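Local coordinates for protein pyridoxal kinase (Entamoeba histolytica, PDB 4S1H) that probably phosphorylates pyridoxal to pyridoxal 5'-phosphate, using ATP and magnesium, at residues 166-169 against 170-173; 126-129 against 130-133; 221-224 against 225-229; 95-98 against 99-103; 58-61 against 62-66. All coordinates share one frame; numbering follows the deposited sequence.

Contact 1 of 5, residues 166-169 against 170-173; sequences HILH and EQGI
E170 N still bonds to H166 O in helical fashion, at 2.8 Å, but two residues later the chain leaves the helix at G172, whose phi is positive (109°). Two bonds then run back into the last turn. G172 N reaches H169 O at 2.9 Å, from above the carbonyl plane. I173 N reaches L168 O at 3.3 Å. The turn also brings the I173 carbonyl to the edge of the H169 ring. There H169 ND1 donates to I173 O at 2.7 Å, almost straight, and the oxygen lies in the ring plane. H169 NE2 is bonded to S192, so both ring nitrogens are held and the rotation of the ring is fixed. Elsewhere, E170 CG sits over one face of the H166 ring, 3.7 Å from its centroid, in a CH-pi contact. The E170 chain bends at chi2 (-77°), and its carboxylate plane lies 14° from that of the imidazole. L168 packs inward: CB meets I173 CD1 at 3.9 Å, and CD2 lies beside the Q171 amide. I134, L147 and I176 line the same side chain. The turn at G172 is a Schellman motif that ends helix 158-170 and leads into strand 175-183.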
loop_
_atom_site.group_PDB
_atom_site.type_symbol
_atom_site.label_atom_id
_atom_site.label_comp_id
_atom_site.label_asym_id
_atom_site.label_seq_id
_atom_site.Cartn_x
_atom_site.Cartn_y
_atom_site.Cartn_z
ATOM N N HIS A 166 -27.010 8.924 -20.598
ATOM C CA HIS A 166 -27.674 8.215 -21.691
ATOM C C HIS A 166 -26.673 7.707 -22.742
ATOM O O HIS A 166 -26.708 6.524 -23.149
ATOM C CB HIS A 166 -28.735 9.110 -22.306
ATOM C CG HIS A 166 -29.418 8.504 -23.491
ATOM N ND1 HIS A 166 -30.351 7.495 -23.360
ATOM C CD2 HIS A 166 -29.230 8.684 -24.820
ATOM C CE1 HIS A 166 -30.768 7.128 -24.559
ATOM N NE2 HIS A 166 -30.105 7.834 -25.463
ATOM N N ILE A 167 -25.760 8.592 -23.144
ATOM C CA ILE A 167 -24.820 8.301 -24.212
ATOM C C ILE A 167 -24.014 7.048 -23.820
ATOM O O ILE A 167 -23.838 6.116 -24.609
ATOM C CB ILE A 167 -23.835 9.475 -24.438
ATOM C CG1 ILE A 167 -24.560 10.740 -24.968
ATOM C CG2 ILE A 167 -22.704 9.079 -25.366
ATOM C CD1 ILE A 167 -25.196 10.604 -26.331
ATOM N N LEU A 168 -23.603 7.009 -22.567
ATOM C CA LEU A 168 -22.794 5.884 -22.094
ATOM C C LEU A 168 -23.593 4.611 -21.878
ATOM O O LEU A 168 -23.092 3.522 -22.166
ATOM C CB LEU A 168 -22.050 6.275 -20.822
ATOM C CG LEU A 168 -21.096 7.441 -21.005
ATOM C CD1 LEU A 168 -20.323 7.595 -19.693
ATOM C CD2 LEU A 168 -20.132 7.299 -22.179
ATOM N N HIS A 169 -24.795 4.729 -21.336
ATOM C CA HIS A 169 -25.705 3.594 -21.242
ATOM C C HIS A 169 -26.016 2.981 -22.617
ATOM O O HIS A 169 -26.093 1.771 -22.736
ATOM C CB HIS A 169 -27.020 3.950 -20.590
ATOM C CG HIS A 169 -26.933 4.318 -19.141
ATOM N ND1 HIS A 169 -26.230 3.584 -18.215
ATOM C CD2 HIS A 169 -27.529 5.323 -18.453
ATOM C CE1 HIS A 169 -26.372 4.139 -17.022
ATOM N NE2 HIS A 169 -27.176 5.186 -17.143
ATOM N N GLU A 170 -26.179 3.816 -23.648
ATOM C CA GLU A 170 -26.400 3.311 -25.022
ATOM C C GLU A 170 -25.203 2.491 -25.539
ATOM O O GLU A 170 -25.389 1.629 -26.376
ATOM C CB GLU A 170 -26.708 4.453 -25.971
ATOM C CG GLU A 170 -28.087 5.030 -25.734
ATOM C CD GLU A 170 -29.204 4.162 -26.292
ATOM O OE1 GLU A 170 -29.526 4.306 -27.497
ATOM O OE2 GLU A 170 -29.782 3.359 -25.513
ATOM N N GLN A 171 -23.999 2.783 -25.039
ATOM C CA GLN A 171 -22.784 1.985 -25.322
ATOM C C GLN A 171 -22.713 0.689 -24.535
ATOM O O GLN A 171 -21.746 -0.093 -24.685
ATOM C CB GLN A 171 -21.532 2.797 -25.019
ATOM C CG GLN A 171 -21.332 4.032 -25.861
ATOM C CD GLN A 171 -20.222 4.915 -25.334
ATOM O OE1 GLN A 171 -19.460 4.515 -24.430
ATOM N NE2 GLN A 171 -20.128 6.123 -25.860
ATOM N N GLY A 172 -23.664 0.499 -23.627
ATOM C CA GLY A 172 -23.752 -0.726 -22.846
ATOM C C GLY A 172 -23.400 -0.619 -21.368
ATOM O O GLY A 172 -23.595 -1.602 -20.663
ATOM N N ILE A 173 -22.975 0.543 -20.871
ATOM C CA ILE A 173 -22.518 0.653 -19.459
ATOM C C ILE A 173 -23.721 0.571 -18.515
ATOM O O ILE A 173 -24.605 1.414 -18.582
ATOM C CB ILE A 173 -21.712 1.928 -19.196
ATOM C CG1 ILE A 173 -20.432 1.882 -20.063
ATOM C CG2 ILE A 173 -21.376 2.053 -17.704
ATOM C CD1 ILE A 173 -19.703 3.195 -20.211
#

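Contact 2 of 5, residues 126-129 against 130-133; sequences VQDS and MKEL
V126 O takes two donors. M130 N comes to it at 2.8 Å, nearly in line with the carbonyl. S129 OG comes in at 2.8 Å as well, tilted from the carbonyl plane. The S129 hydroxyl can do this because chi1 is 69°, which places OG between its own backbone N and carbonyl carbon. The next bonds follow the same helical spacing. K131 N meets Q127 O at 3.0 Å. L133 N meets S129 O at 3.0 Å, in the carbonyl plane, and E132 N adds a weak bond to the same oxygen. On the outer side D128 and K131 lie side by side. D128 OD1 stands 4.4 Å from K131 NZ, beyond a salt bridge, and any attraction is probably modest. This is the last part of helix 124-133, and a serine folded back on a carbonyl one turn earlier is a familiar way to satisfy a buried hydroxyl in a helix. S129 packs there against S87, V90 and Y91 of helix 87-100. M130 is bent at chi2 and chi3 and fits among F84, C110, P112 and L150. L133 continues this inner side onto F108 and I94. Q127 and K131 touch helix 144-151 through F149 and L150.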
loop_
_atom_site.group_PDB
_atom_site.type_symbol
_atom_site.label_atom_id
_atom_site.label_comp_id
_atom_site.label_asym_id
_atom_site.label_seq_id
_atom_site.Cartn_x
_atom_site.Cartn_y
_atom_site.Cartn_z
ATOM N N VAL A 126 -4.943 9.836 -23.106
ATOM C CA VAL A 126 -5.556 8.981 -22.076
ATOM C C VAL A 126 -7.067 9.015 -22.171
ATOM O O VAL A 126 -7.696 7.967 -22.081
ATOM C CB VAL A 126 -5.094 9.333 -20.619
ATOM C CG1 VAL A 126 -5.937 8.628 -19.569
ATOM C CG2 VAL A 126 -3.637 8.966 -20.419
ATOM N N GLN A 127 -7.645 10.203 -22.418
ATOM C CA GLN A 127 -9.102 10.331 -22.526
ATOM C C GLN A 127 -9.703 9.371 -23.535
ATOM O O GLN A 127 -10.664 8.683 -23.224
ATOM C CB GLN A 127 -9.586 11.756 -22.852
ATOM C CG GLN A 127 -9.160 12.819 -21.856
ATOM C CD GLN A 127 -9.650 14.197 -22.271
ATOM O OE1 GLN A 127 -10.832 14.380 -22.536
ATOM N NE2 GLN A 127 -8.750 15.168 -22.321
ATOM N N ASP A 128 -9.158 9.342 -24.751
ATOM C CA ASP A 128 -9.704 8.484 -25.787
ATOM C C ASP A 128 -9.600 7.003 -25.443
ATOM O O ASP A 128 -10.529 6.231 -25.695
ATOM C CB ASP A 128 -9.042 8.773 -27.140
ATOM C CG ASP A 128 -9.357 10.162 -27.647
ATOM O OD1 ASP A 128 -10.425 10.714 -27.291
ATOM O OD2 ASP A 128 -8.514 10.700 -28.379
ATOM N N SER A 129 -8.483 6.600 -24.828
ATOM C CA SER A 129 -8.320 5.213 -24.434
ATOM C C SER A 129 -9.286 4.864 -23.299
ATOM O O SER A 129 -9.825 3.767 -23.266
ATOM C CB SER A 129 -6.855 4.902 -24.068
ATOM O OG SER A 129 -6.445 5.536 -22.876
ATOM N N MET A 130 -9.508 5.793 -22.372
ATOM C CA MET A 130 -10.509 5.592 -21.313
ATOM C C MET A 130 -11.930 5.418 -21.861
ATOM O O MET A 130 -12.721 4.689 -21.278
ATOM C CB MET A 130 -10.482 6.754 -20.329
ATOM C CG MET A 130 -11.264 6.550 -19.040
ATOM S SD MET A 130 -10.745 5.148 -18.007
ATOM C CE MET A 130 -8.972 5.044 -18.337
ATOM N N LYS A 131 -12.260 6.100 -22.957
ATOM C CA LYS A 131 -13.568 5.909 -23.587
ATOM C C LYS A 131 -13.787 4.474 -24.023
ATOM O O LYS A 131 -14.947 4.002 -24.053
ATOM C CB LYS A 131 -13.744 6.875 -24.767
ATOM C CG LYS A 131 -13.855 8.336 -24.393
ATOM C CD LYS A 131 -13.974 9.184 -25.659
ATOM C CE LYS A 131 -14.311 10.629 -25.348
ATOM N NZ LYS A 131 -14.689 11.367 -26.585
ATOM N N GLU A 132 -12.693 3.758 -24.328
ATOM C CA GLU A 132 -12.770 2.343 -24.668
ATOM C C GLU A 132 -12.794 1.462 -23.439
ATOM O O GLU A 132 -13.582 0.533 -23.367
ATOM C CB GLU A 132 -11.631 1.939 -25.613
ATOM C CG GLU A 132 -11.716 2.535 -27.027
ATOM C CD GLU A 132 -13.053 2.289 -27.734
ATOM O OE1 GLU A 132 -13.546 1.141 -27.720
ATOM O OE2 GLU A 132 -13.619 3.252 -28.300
ATOM N N LEU A 133 -11.958 1.772 -22.456
ATOM C CA LEU A 133 -11.941 0.974 -21.226
ATOM C C LEU A 133 -13.307 0.935 -20.499
ATOM O O LEU A 133 -13.734 -0.093 -20.036
ATOM C CB LEU A 133 -10.848 1.487 -20.263
ATOM C CG LEU A 133 -10.673 0.695 -18.963
ATOM C CD1 LEU A 133 -10.366 -0.770 -19.225
ATOM C CD2 LEU A 133 -9.587 1.321 -18.118
#

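Contact 3 of 5, residues 221-224 against 225-229; sequences TYIL and LSWII
I223 CG2 lies beside the five-membered part of the W227 indole, 3.9 Å from both CD1 and NE1. The two side chains run alongside each other and point the same way. I223 O approaches the same ring obliquely, 3.5 Å from W227 CD1. Beyond the segments R240 makes a cation-pi contact with the indole, and F29 meets it edge-to-face. The other flat group, the Y222 ring, has its hydroxyl bonded to T7. Y222 O accepts two hydrogen bonds. S226 N donates to Y222 O at 3.0 Å, and S226 OG donates to it at 2.8 Å. They arrive from opposite faces of the carbonyl plane. With chi1 at -62° the S226 hydroxyl stays beside its own backbone N, close enough to share that oxygen. This satisfies a hydroxyl buried against I25 and L26. One turn on, I228 N meets L224 O at 3.0 Å, and I228 CD1 crosses to L224 CG at 4.0 Å. T221 O accepts L225 N, while T221 OG1 bonds to G217 O and weakly to D111, a magnesium ligand. The segment belongs to helix 216-229, whose first turn carries G217, an ADP-binding residue. Helix 234-250 covers I223 and L224 through A241, A237 and V238. Helix 18-28 packs on Y222 and S226, and V80 of strand 78-81 lies against T221, Y222 and L225.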
loop_
_atom_site.group_PDB
_atom_site.type_symbol
_atom_site.label_atom_id
_atom_site.label_comp_id
_atom_site.label_asym_id
_atom_site.label_seq_id
_atom_site.Cartn_x
_atom_site.Cartn_y
_atom_site.Cartn_z
ATOM N N THR A 221 -14.430 5.338 -4.051
ATOM C CA THR A 221 -14.385 4.165 -4.886
ATOM C C THR A 221 -14.088 2.918 -4.035
ATOM O O THR A 221 -14.801 1.912 -4.168
ATOM C CB THR A 221 -13.296 4.321 -5.948
ATOM O OG1 THR A 221 -13.700 5.294 -6.915
ATOM C CG2 THR A 221 -12.985 3.007 -6.657
ATOM N N TYR A 222 -13.069 2.971 -3.181
ATOM C CA TYR A 222 -12.691 1.750 -2.429
ATOM C C TYR A 222 -13.616 1.427 -1.260
ATOM O O TYR A 222 -13.853 0.263 -0.980
ATOM C CB TYR A 222 -11.225 1.795 -1.991
ATOM C CG TYR A 222 -10.332 1.715 -3.199
ATOM C CD1 TYR A 222 -10.158 0.502 -3.894
ATOM C CD2 TYR A 222 -9.683 2.831 -3.673
ATOM C CE1 TYR A 222 -9.355 0.436 -5.038
ATOM C CE2 TYR A 222 -8.886 2.770 -4.813
ATOM C CZ TYR A 222 -8.740 1.579 -5.483
ATOM O OH TYR A 222 -7.956 1.498 -6.602
ATOM N N ILE A 223 -14.222 2.437 -0.645
ATOM C CA ILE A 223 -15.210 2.144 0.411
ATOM C C ILE A 223 -16.467 1.530 -0.239
ATOM O O ILE A 223 -16.979 0.512 0.235
ATOM C CB ILE A 223 -15.578 3.370 1.267
ATOM C CG1 ILE A 223 -14.325 3.911 1.994
ATOM C CG2 ILE A 223 -16.619 2.970 2.312
ATOM C CD1 ILE A 223 -14.510 5.259 2.672
ATOM N N LEU A 224 -16.952 2.172 -1.296
ATOM C CA LEU A 224 -18.099 1.628 -2.063
ATOM C C LEU A 224 -17.881 0.179 -2.505
ATOM O O LEU A 224 -18.687 -0.706 -2.217
ATOM C CB LEU A 224 -18.339 2.505 -3.293
ATOM C CG LEU A 224 -19.339 1.976 -4.316
ATOM C CD1 LEU A 224 -20.700 1.832 -3.672
ATOM C CD2 LEU A 224 -19.348 2.915 -5.505
ATOM N N LEU A 225 -16.724 -0.087 -3.126
ATOM C CA LEU A 225 -16.385 -1.453 -3.571
ATOM C C LEU A 225 -16.317 -2.436 -2.427
ATOM O O LEU A 225 -16.815 -3.550 -2.549
ATOM C CB LEU A 225 -15.031 -1.468 -4.276
ATOM C CG LEU A 225 -14.609 -2.834 -4.807
ATOM C CD1 LEU A 225 -15.416 -3.198 -6.044
ATOM C CD2 LEU A 225 -13.114 -2.841 -5.061
ATOM N N SER A 226 -15.696 -2.040 -1.304
ATOM C CA SER A 226 -15.608 -2.933 -0.144
ATOM C C SER A 226 -17.019 -3.371 0.295
ATOM O O SER A 226 -17.244 -4.535 0.540
ATOM C CB SER A 226 -14.863 -2.289 1.013
ATOM O OG SER A 226 -13.535 -2.001 0.614
ATOM N N TRP A 227 -17.977 -2.437 0.368
ATOM C CA TRP A 227 -19.328 -2.807 0.788
ATOM C C TRP A 227 -20.062 -3.661 -0.265
ATOM O O TRP A 227 -20.746 -4.593 0.093
ATOM C CB TRP A 227 -20.162 -1.580 1.132
ATOM C CG TRP A 227 -19.806 -0.947 2.422
ATOM C CD1 TRP A 227 -19.498 0.348 2.616
ATOM C CD2 TRP A 227 -19.732 -1.584 3.718
ATOM N NE1 TRP A 227 -19.235 0.575 3.947
ATOM C CE2 TRP A 227 -19.359 -0.600 4.639
ATOM C CE3 TRP A 227 -19.955 -2.895 4.185
ATOM C CZ2 TRP A 227 -19.165 -0.870 6.004
ATOM C CZ3 TRP A 227 -19.743 -3.173 5.543
ATOM C CH2 TRP A 227 -19.362 -2.163 6.438
ATOM N N ILE A 228 -19.830 -3.385 -1.538
ATOM C CA ILE A 228 -20.322 -4.279 -2.587
ATOM C C ILE A 228 -19.777 -5.697 -2.415
ATOM O O ILE A 228 -20.524 -6.678 -2.491
ATOM C CB ILE A 228 -19.985 -3.748 -3.976
ATOM C CG1 ILE A 228 -20.784 -2.470 -4.284
ATOM C CG2 ILE A 228 -20.278 -4.796 -5.035
ATOM C CD1 ILE A 228 -20.282 -1.701 -5.468
ATOM N N ILE A 229 -18.482 -5.779 -2.187
ATOM C CA ILE A 229 -17.855 -7.064 -1.923
ATOM C C ILE A 229 -18.484 -7.787 -0.737
ATOM O O ILE A 229 -18.691 -9.023 -0.782
ATOM C CB ILE A 229 -16.303 -6.934 -1.781
ATOM C CG1 ILE A 229 -15.702 -6.593 -3.141
ATOM C CG2 ILE A 229 -15.684 -8.214 -1.219
ATOM C CD1 ILE A 229 -14.247 -6.166 -3.128
#

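Contact 4 of 5, residues 95-98 against 99-103; sequences NRVK and RIKDN
R96 O receives I100 N at 2.9 Å, nearly along the line of its carbonyl. The I100 side chain follows the same oxygen, with CG1 at 3.3 Å from R96 O. K101 N repeats the pattern at V97 O, also at 2.9 Å, and R99 N does so at N95 O with a longer reach of 3.2 Å. The charged ends are the notable feature. R96 and R99 lie side by side, and R96 NH1 is 3.5 Å from R99 NH1. Their guanidinium planes stand 74° apart. E68 probably eases the closeness of the two charges: R99 NH1 makes a salt bridge to it, and R96 NH1 a long, weak ion pair. R96 NE and NH2 make salt bridges to E92 and D65 respectively. The R96 chain bends at chi2 (-61°), and R99 runs out straight before bending at chi3 (-69°), which brings the two guanidinium groups next to each other near E68. On another side V97 CG1 touches K101 CD at 3.9 Å, the two chains running alongside. K101 NZ hydrogen-bonds to V106 O and makes a salt bridge to D138. This is the C-terminal end of helix 87-100, the helix of a beta-alpha-beta crossover between strands 78-81 and 107-110. F108 of strand 107-110 supports V97 and K101. Y136 covers V97 and K98 from a loop, I100 rests on V106, and R96 reaches across to helix 57-69.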
loop_
_atom_site.group_PDB
_atom_site.type_symbol
_atom_site.label_atom_id
_atom_site.label_comp_id
_atom_site.label_asym_id
_atom_site.label_seq_id
_atom_site.Cartn_x
_atom_site.Cartn_y
_atom_site.Cartn_z
ATOM N N ASN A 95 -6.831 -5.462 -22.618
ATOM C CA ASN A 95 -6.525 -6.858 -22.936
ATOM C C ASN A 95 -6.638 -7.739 -21.712
ATOM O O ASN A 95 -7.194 -8.822 -21.800
ATOM C CB ASN A 95 -5.135 -7.006 -23.529
ATOM C CG ASN A 95 -4.967 -6.306 -24.856
ATOM O OD1 ASN A 95 -5.894 -6.201 -25.643
ATOM N ND2 ASN A 95 -3.739 -5.843 -25.114
ATOM N N ARG A 96 -6.106 -7.269 -20.592
ATOM C CA ARG A 96 -6.097 -8.056 -19.340
ATOM C C ARG A 96 -7.506 -8.183 -18.784
ATOM O O ARG A 96 -7.900 -9.265 -18.379
ATOM C CB ARG A 96 -5.198 -7.409 -18.307
ATOM C CG ARG A 96 -3.741 -7.295 -18.739
ATOM C CD ARG A 96 -3.083 -8.622 -19.020
ATOM N NE ARG A 96 -1.737 -8.430 -19.589
ATOM C CZ ARG A 96 -0.740 -9.298 -19.507
ATOM N NH1 ARG A 96 -0.904 -10.447 -18.872
ATOM N NH2 ARG A 96 0.439 -9.010 -20.069
ATOM N N VAL A 97 -8.310 -7.112 -18.899
ATOM C CA VAL A 97 -9.718 -7.140 -18.472
ATOM C C VAL A 97 -10.543 -8.161 -19.212
ATOM O O VAL A 97 -11.307 -8.929 -18.598
ATOM C CB VAL A 97 -10.390 -5.769 -18.663
ATOM C CG1 VAL A 97 -11.918 -5.844 -18.479
ATOM C CG2 VAL A 97 -9.792 -4.763 -17.711
ATOM N N LYS A 98 -10.420 -8.154 -20.533
ATOM C CA LYS A 98 -11.090 -9.116 -21.371
ATOM C C LYS A 98 -10.734 -10.538 -20.957
ATOM O O LYS A 98 -11.620 -11.368 -20.831
ATOM C CB LYS A 98 -10.771 -8.897 -22.853
ATOM C CG LYS A 98 -11.513 -7.706 -23.437
ATOM C CD LYS A 98 -11.497 -7.682 -24.958
ATOM C CE LYS A 98 -10.152 -7.227 -25.495
ATOM N NZ LYS A 98 -10.122 -7.314 -26.980
ATOM N N ARG A 99 -9.448 -10.806 -20.760
ATOM C CA ARG A 99 -9.001 -12.149 -20.368
ATOM C C ARG A 99 -9.577 -12.529 -19.002
ATOM O O ARG A 99 -10.069 -13.641 -18.840
ATOM C CB ARG A 99 -7.477 -12.224 -20.364
ATOM C CG ARG A 99 -6.885 -13.578 -19.967
ATOM C CD ARG A 99 -5.360 -13.526 -20.011
ATOM N NE ARG A 99 -4.856 -13.407 -21.389
ATOM C CZ ARG A 99 -3.629 -13.002 -21.745
ATOM N NH1 ARG A 99 -2.716 -12.643 -20.842
ATOM N NH2 ARG A 99 -3.310 -12.946 -23.037
ATOM N N ILE A 100 -9.527 -11.608 -18.045
ATOM C CA ILE A 100 -9.982 -11.879 -16.683
ATOM C C ILE A 100 -11.506 -12.165 -16.654
ATOM O O ILE A 100 -11.954 -13.076 -15.961
ATOM C CB ILE A 100 -9.546 -10.755 -15.715
ATOM C CG1 ILE A 100 -8.032 -10.841 -15.458
ATOM C CG2 ILE A 100 -10.288 -10.854 -14.392
ATOM C CD1 ILE A 100 -7.450 -9.568 -14.879
ATOM N N LYS A 101 -12.275 -11.441 -17.463
ATOM C CA LYS A 101 -13.731 -11.672 -17.607
ATOM C C LYS A 101 -14.172 -12.880 -18.463
ATOM O O LYS A 101 -15.365 -13.165 -18.548
ATOM C CB LYS A 101 -14.414 -10.406 -18.131
ATOM C CG LYS A 101 -14.434 -9.303 -17.112
ATOM C CD LYS A 101 -15.074 -8.040 -17.687
ATOM C CE LYS A 101 -15.717 -7.190 -16.618
ATOM N NZ LYS A 101 -17.084 -7.645 -16.241
ATOM N N ASP A 102 -13.230 -13.581 -19.100
ATOM C CA ASP A 102 -13.552 -14.683 -20.020
ATOM C C ASP A 102 -13.860 -16.008 -19.311
ATOM O O ASP A 102 -14.659 -16.799 -19.814
ATOM C CB ASP A 102 -12.399 -14.890 -21.017
ATOM C CG ASP A 102 -12.768 -15.805 -22.172
ATOM O OD1 ASP A 102 -13.643 -15.422 -22.979
ATOM O OD2 ASP A 102 -12.173 -16.898 -22.274
ATOM N N ASN A 103 -13.221 -16.264 -18.174
ATOM C CA ASN A 103 -13.369 -17.562 -17.479
ATOM C C ASN A 103 -14.220 -17.534 -16.218
ATOM O O ASN A 103 -14.476 -18.584 -15.617
ATOM C CB ASN A 103 -11.997 -18.154 -17.144
ATOM C CG ASN A 103 -11.224 -17.325 -16.153
ATOM O OD1 ASN A 103 -11.170 -16.102 -16.270
ATOM N ND2 ASN A 103 -10.600 -17.985 -15.185
#

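Contact 5 of 5, residues 58-61 against 62-66; sequences NDFI and SIMDS
F60 and M64 form a Met-aromatic pair one turn apart on helix 57-69, which packs against the mixed sheet and also faces the second subunit. The aromatic contact comes first. M64 CG lies over one face of the F60 ring, 4.2 Å from its centroid, in a CH-pi contact. M64 SD is farther off, 4.9 Å from the centroid, and approaches obliquely. With CG anti to the backbone N (chi1 -178°) the F60 ring stands out from the helix beside the M64 chain. M64 is bent at chi2 and chi3 and lies alongside it. V36 of strand 33-41 touches both residues, I8 touches F60 and L6 touches M64. L89 and T93 of helix 87-100 also meet the ring.

The backbone bonds are regular. M64 N meets F60 O at 2.9 Å, and D65 N meets I61 O at 2.8 Å. S62 and I63 repeat this spacing at N58 O and D59 O.

A van der Waals contact puts I61 CG2 3.6 Å from D65 OD2, the two side chains pointing the same way. D65 OD1 makes a salt bridge with R96 of helix 87-100.

Polar groups on another side form part of the subunit interface. D59 OD1 bonds to S53 of the second subunit, and S62 OG to the backbone N of G52 there. S66 OG hydrogen-bonds to N43 OD1 and G51 N of that subunit, and I63 packs on its H40. One water joins D59 and S62: it donates to D59 OD1 at 2.8 Å and makes a weak bond with S62 OG at 3.2 Å.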
loop_
_atom_site.group_PDB
_atom_site.type_symbol
_atom_site.label_atom_id
_atom_site.label_comp_id
_atom_site.label_asym_id
_atom_site.label_seq_id
_atom_site.Cartn_x
_atom_site.Cartn_y
_atom_site.Cartn_z
ATOM N N ASN A 58 6.491 -2.025 -20.500
ATOM C CA ASN A 58 7.147 -3.343 -20.436
ATOM C C ASN A 58 7.133 -3.928 -19.023
ATOM O O ASN A 58 6.949 -5.141 -18.828
ATOM C CB ASN A 58 8.556 -3.295 -21.027
ATOM C CG ASN A 58 9.551 -2.574 -20.140
ATOM O OD1 ASN A 58 9.442 -1.366 -19.917
ATOM N ND2 ASN A 58 10.528 -3.318 -19.616
ATOM N N ASP A 59 7.300 -3.058 -18.025
ATOM C CA ASP A 59 7.234 -3.470 -16.632
ATOM C C ASP A 59 5.813 -3.879 -16.234
ATOM O O ASP A 59 5.618 -4.864 -15.537
ATOM C CB ASP A 59 7.779 -2.365 -15.700
ATOM C CG ASP A 59 9.289 -2.167 -15.860
ATOM O OD1 ASP A 59 10.014 -3.164 -16.054
ATOM O OD2 ASP A 59 9.752 -1.003 -15.840
ATOM N N PHE A 60 4.815 -3.131 -16.687
ATOM C CA PHE A 60 3.441 -3.484 -16.430
ATOM C C PHE A 60 3.098 -4.878 -17.008
ATOM O O PHE A 60 2.481 -5.711 -16.338
ATOM C CB PHE A 60 2.558 -2.361 -17.012
ATOM C CG PHE A 60 1.090 -2.532 -16.785
ATOM C CD1 PHE A 60 0.511 -2.235 -15.558
ATOM C CD2 PHE A 60 0.283 -3.016 -17.783
ATOM C CE1 PHE A 60 -0.863 -2.388 -15.349
ATOM C CE2 PHE A 60 -1.103 -3.150 -17.602
ATOM C CZ PHE A 60 -1.671 -2.846 -16.384
ATOM N N ILE A 61 3.485 -5.120 -18.259
ATOM C CA ILE A 61 3.300 -6.430 -18.884
ATOM C C ILE A 61 4.019 -7.538 -18.125
ATOM O O ILE A 61 3.460 -8.607 -17.860
ATOM C CB ILE A 61 3.722 -6.390 -20.379
ATOM C CG1 ILE A 61 2.748 -5.504 -21.160
ATOM C CG2 ILE A 61 3.773 -7.769 -20.979
ATOM C CD1 ILE A 61 3.205 -5.201 -22.568
ATOM N N SER A 62 5.255 -7.274 -17.730
ATOM C CA SER A 62 6.032 -8.240 -16.973
ATOM C C SER A 62 5.326 -8.625 -15.677
ATOM O O SER A 62 5.241 -9.812 -15.311
ATOM C CB SER A 62 7.387 -7.640 -16.626
ATOM O OG SER A 62 8.179 -8.570 -15.955
ATOM N N ILE A 63 4.848 -7.620 -14.964
ATOM C CA ILE A 63 4.043 -7.847 -13.753
ATOM C C ILE A 63 2.767 -8.662 -14.018
ATOM O O ILE A 63 2.520 -9.660 -13.335
ATOM C CB ILE A 63 3.680 -6.516 -13.076
ATOM C CG1 ILE A 63 4.946 -5.922 -12.456
ATOM C CG2 ILE A 63 2.568 -6.678 -12.040
ATOM C CD1 ILE A 63 4.852 -4.448 -12.164
ATOM N N MET A 64 1.991 -8.279 -15.028
ATOM C CA MET A 64 0.732 -8.981 -15.267
ATOM C C MET A 64 0.973 -10.434 -15.702
ATOM O O MET A 64 0.288 -11.359 -15.238
ATOM C CB MET A 64 -0.130 -8.228 -16.276
ATOM C CG MET A 64 -0.553 -6.850 -15.794
ATOM S SD MET A 64 -1.577 -6.852 -14.319
ATOM C CE MET A 64 -3.108 -7.500 -14.973
ATOM N N ASP A 65 1.994 -10.646 -16.525
ATOM C CA ASP A 65 2.394 -12.004 -16.933
ATOM C C ASP A 65 2.827 -12.844 -15.735
ATOM O O ASP A 65 2.475 -13.997 -15.634
ATOM C CB ASP A 65 3.548 -11.970 -17.926
ATOM C CG ASP A 65 3.132 -11.450 -19.304
ATOM O OD1 ASP A 65 1.914 -11.288 -19.597
ATOM O OD2 ASP A 65 4.053 -11.242 -20.109
ATOM N N SER A 66 3.580 -12.244 -14.826
ATOM C CA SER A 66 4.058 -12.968 -13.622
ATOM C C SER A 66 2.895 -13.379 -12.703
ATOM O O SER A 66 2.866 -14.493 -12.177
ATOM C CB SER A 66 5.021 -12.059 -12.875
ATOM O OG SER A 66 5.650 -12.738 -11.801
HETATM O O HOH W 1 10.124 -5.971 -16.046
#

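Contacts 4 and 5 touch directly. R96 NH2 of contact 4 makes a salt bridge with D65 OD1 of contact 5 at 2.8 Å, and R96 CZ packs on M64 CB at 3.5 Å. Helices 57-69 and 87-100 are thus joined side to side. Contact 2 comes within about 4 Å of contact 4, nearest atoms, and about 5 Å of contact 1, without touching either. Contact 3 begins at the active site: the T221 side chain is about 4 Å from a magnesium ion and about 7 Å from ADP. The M130 side chain in contact 2 is about 10 Å from magnesium, and that of L168 in contact 1 about 12 Å. Contact 5 faces the second subunit, and its F60 side chain is about 11 Å from that of S10, a pyridoxal 5'-phosphate-binding residue.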